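PDB 4D9I: diaminopropionate ammonia-lyase from Escherichia coli, which catalyses the pyridoxal 5'-phosphate-dependent alpha,beta-elimination of both L- and D-2,3-diaminopropionate to pyruvate and ammonia. Local coordinates for residues B[189-192]-B[198-201]. Residues are numbered along the deposited sequence; the frame is centred on the assembly and turned at random.
Sequences DTAW and IPTW
Pro-199 presents the CB-CG side of its ring to the backbone of Thr-190 and to the methyl of Ala-191, and no hydrogen bond crosses between the two segments. The apolar part is a single methyl-to-ring contact: Ala-191 CB lies 3.7 Å from Pro-199 CG and a looser 4.2 Å from Pro-199 CB. Against the peptide, the same two ring carbons meet the carbonyl of Thr-190, whose O is 3.4 Å from Pro-199 CG and 3.6 Å from Pro-199 CB, a distance of van der Waals packing. Leu-297 of helix 296-305 touches both Ala-191 and Pro-199, extending the apolar cluster beyond the two segments.

In the fold type II architecture of this enzyme, residues 189-192 belong to the loop that leaves strand 185-186, an outermost strand of the four-stranded parallel sheet, and Pro-199 sits in the first turn of helix 197-206, which follows. The loop thus folds back against the start of its own helix, with the CA atoms of Asp-189 and Pro-199 5.1 Å apart.

Asp-189 directs its CB away from the helix, and with CG turned to the plus-60° side of the backbone N (chi1 57°) its OD2 hydrogen-bonds O3 of a Tris molecule probably picked up from the crystallisation solution; its side chain is about 7 Å from that of Asp-120, the inferred proton acceptor for the L-isomer. Thr-200 OG1 hydrogen-bonds to the backbone O of Thr-196, the residue just ahead of the helix. On the loop, Trp-192 stacks with Tyr-195, while Thr-190 CG2 sits beside the indole rim, level with the ring.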
ATOM      1  N   ASP B 189      19.041 -18.968 -18.517  1.00 27.30           N
ATOM      2  CA  ASP B 189      19.738 -18.405 -17.365  1.00 26.74           C
ATOM      3  C   ASP B 189      20.149 -19.447 -16.333  1.00 28.30           C
ATOM      4  O   ASP B 189      20.353 -19.142 -15.174  1.00 29.55           O
ATOM      5  CB  ASP B 189      18.903 -17.284 -16.728  1.00 25.16           C
ATOM      6  CG  ASP B 189      17.498 -17.743 -16.294  1.00 25.75           C
ATOM      7  OD1 ASP B 189      16.935 -18.710 -16.875  1.00 26.58           O
ATOM      8  OD2 ASP B 189      16.942 -17.072 -15.394  1.00 24.68           O
ATOM      9  N   THR B 190      20.276 -20.689 -16.753  1.00 30.89           N
ATOM     10  CA  THR B 190      20.847 -21.700 -15.901  1.00 31.78           C
ATOM     11  C   THR B 190      21.867 -22.488 -16.721  1.00 33.38           C
ATOM     12  O   THR B 190      21.901 -22.366 -17.942  1.00 33.01           O
ATOM     13  CB  THR B 190      19.769 -22.614 -15.306  1.00 33.33           C
ATOM     14  OG1 THR B 190      20.310 -23.300 -14.164  1.00 34.51           O
ATOM     15  CG2 THR B 190      19.246 -23.611 -16.350  1.00 34.66           C
ATOM     16  N   ALA B 191      22.690 -23.278 -16.037  1.00 34.31           N
ATOM     17  CA  ALA B 191      23.729 -24.066 -16.682  1.00 35.90           C
ATOM     18  C   ALA B 191      23.426 -25.552 -16.547  1.00 38.04           C
ATOM     19  O   ALA B 191      22.675 -25.953 -15.670  1.00 38.48           O
ATOM     20  CB  ALA B 191      25.081 -23.742 -16.072  1.00 35.71           C
ATOM     21  N   TRP B 192      23.995 -26.345 -17.452  1.00 39.81           N
ATOM     22  CA  TRP B 192      24.082 -27.795 -17.310  1.00 42.60           C
ATOM     23  C   TRP B 192      25.319 -28.251 -18.041  1.00 44.47           C
ATOM     24  O   TRP B 192      26.071 -27.417 -18.561  1.00 42.99           O
ATOM     25  CB  TRP B 192      22.824 -28.480 -17.839  1.00 43.60           C
ATOM     26  CG  TRP B 192      22.430 -28.100 -19.252  1.00 42.69           C
ATOM     27  CD1 TRP B 192      22.793 -28.742 -20.437  1.00 44.17           C
ATOM     28  CD2 TRP B 192      21.561 -26.976 -19.676  1.00 40.52           C
ATOM     29  NE1 TRP B 192      22.236 -28.111 -21.524  1.00 43.16           N
ATOM     30  CE2 TRP B 192      21.485 -27.049 -21.140  1.00 40.90           C
ATOM     31  CE3 TRP B 192      20.868 -25.955 -19.009  1.00 38.52           C
ATOM     32  CZ2 TRP B 192      20.753 -26.136 -21.886  1.00 39.67           C
ATOM     33  CZ3 TRP B 192      20.131 -25.039 -19.770  1.00 37.15           C
ATOM     34  CH2 TRP B 192      20.076 -25.128 -21.177  1.00 37.75           C
ATOM     35  N   ILE B 198      26.957 -19.117 -21.847  1.00 29.02           N
ATOM     36  CA  ILE B 198      25.866 -18.152 -21.810  1.00 27.39           C
ATOM     37  C   ILE B 198      25.426 -17.809 -20.367  1.00 26.30           C
ATOM     38  O   ILE B 198      25.424 -16.640 -20.002  1.00 25.32           O
ATOM     39  CB  ILE B 198      24.703 -18.565 -22.764  1.00 27.64           C
ATOM     40  CG1 ILE B 198      25.152 -18.396 -24.222  1.00 28.33           C
ATOM     41  CG2 ILE B 198      23.428 -17.749 -22.472  1.00 26.18           C
ATOM     42  CD1 ILE B 198      24.423 -19.270 -25.233  1.00 29.52           C
ATOM     43  N   PRO B 199      25.100 -18.818 -19.523  1.00 26.78           N
ATOM     44  CA  PRO B 199      24.752 -18.468 -18.120  1.00 25.83           C
ATOM     45  C   PRO B 199      25.858 -17.753 -17.325  1.00 25.61           C
ATOM     46  O   PRO B 199      25.561 -16.980 -16.438  1.00 24.47           O
ATOM     47  CB  PRO B 199      24.464 -19.829 -17.460  1.00 27.06           C
ATOM     48  CG  PRO B 199      24.862 -20.860 -18.428  1.00 28.57           C
ATOM     49  CD  PRO B 199      24.895 -20.251 -19.798  1.00 28.20           C
ATOM     50  N   THR B 200      27.125 -18.030 -17.624  1.00 26.86           N
ATOM     51  CA  THR B 200      28.214 -17.251 -17.054  1.00 27.03           C
ATOM     52  C   THR B 200      28.068 -15.764 -17.417  1.00 25.84           C
ATOM     53  O   THR B 200      28.136 -14.897 -16.531  1.00 25.46           O
ATOM     54  CB  THR B 200      29.585 -17.809 -17.500  1.00 29.00           C
ATOM     55  OG1 THR B 200      29.725 -19.149 -17.003  1.00 30.37           O
ATOM     56  CG2 THR B 200      30.729 -16.958 -16.955  1.00 29.46           C
ATOM     57  N   TRP B 201      27.840 -15.461 -18.699  1.00 25.61           N
ATOM     58  CA  TRP B 201      27.677 -14.061 -19.102  1.00 24.84           C
ATOM     59  C   TRP B 201      26.509 -13.428 -18.402  1.00 23.26           C
ATOM     60  O   TRP B 201      26.578 -12.264 -17.973  1.00 22.48           O
ATOM     61  CB  TRP B 201      27.492 -13.920 -20.603  1.00 25.27           C
ATOM     62  CG  TRP B 201      28.759 -14.051 -21.423  1.00 27.09           C
ATOM     63  CD1 TRP B 201      30.034 -13.616 -21.092  1.00 28.34           C
ATOM     64  CD2 TRP B 201      28.889 -14.623 -22.768  1.00 28.27           C
ATOM     65  NE1 TRP B 201      30.926 -13.895 -22.100  1.00 29.78           N
ATOM     66  CE2 TRP B 201      30.299 -14.487 -23.139  1.00 29.74           C
ATOM     67  CE3 TRP B 201      28.007 -15.209 -23.674  1.00 28.18           C
ATOM     68  CZ2 TRP B 201      30.785 -14.938 -24.360  1.00 30.89           C
ATOM     69  CZ3 TRP B 201      28.512 -15.656 -24.902  1.00 29.34           C
ATOM     70  CH2 TRP B 201      29.866 -15.518 -25.236  1.00 30.70           C
TER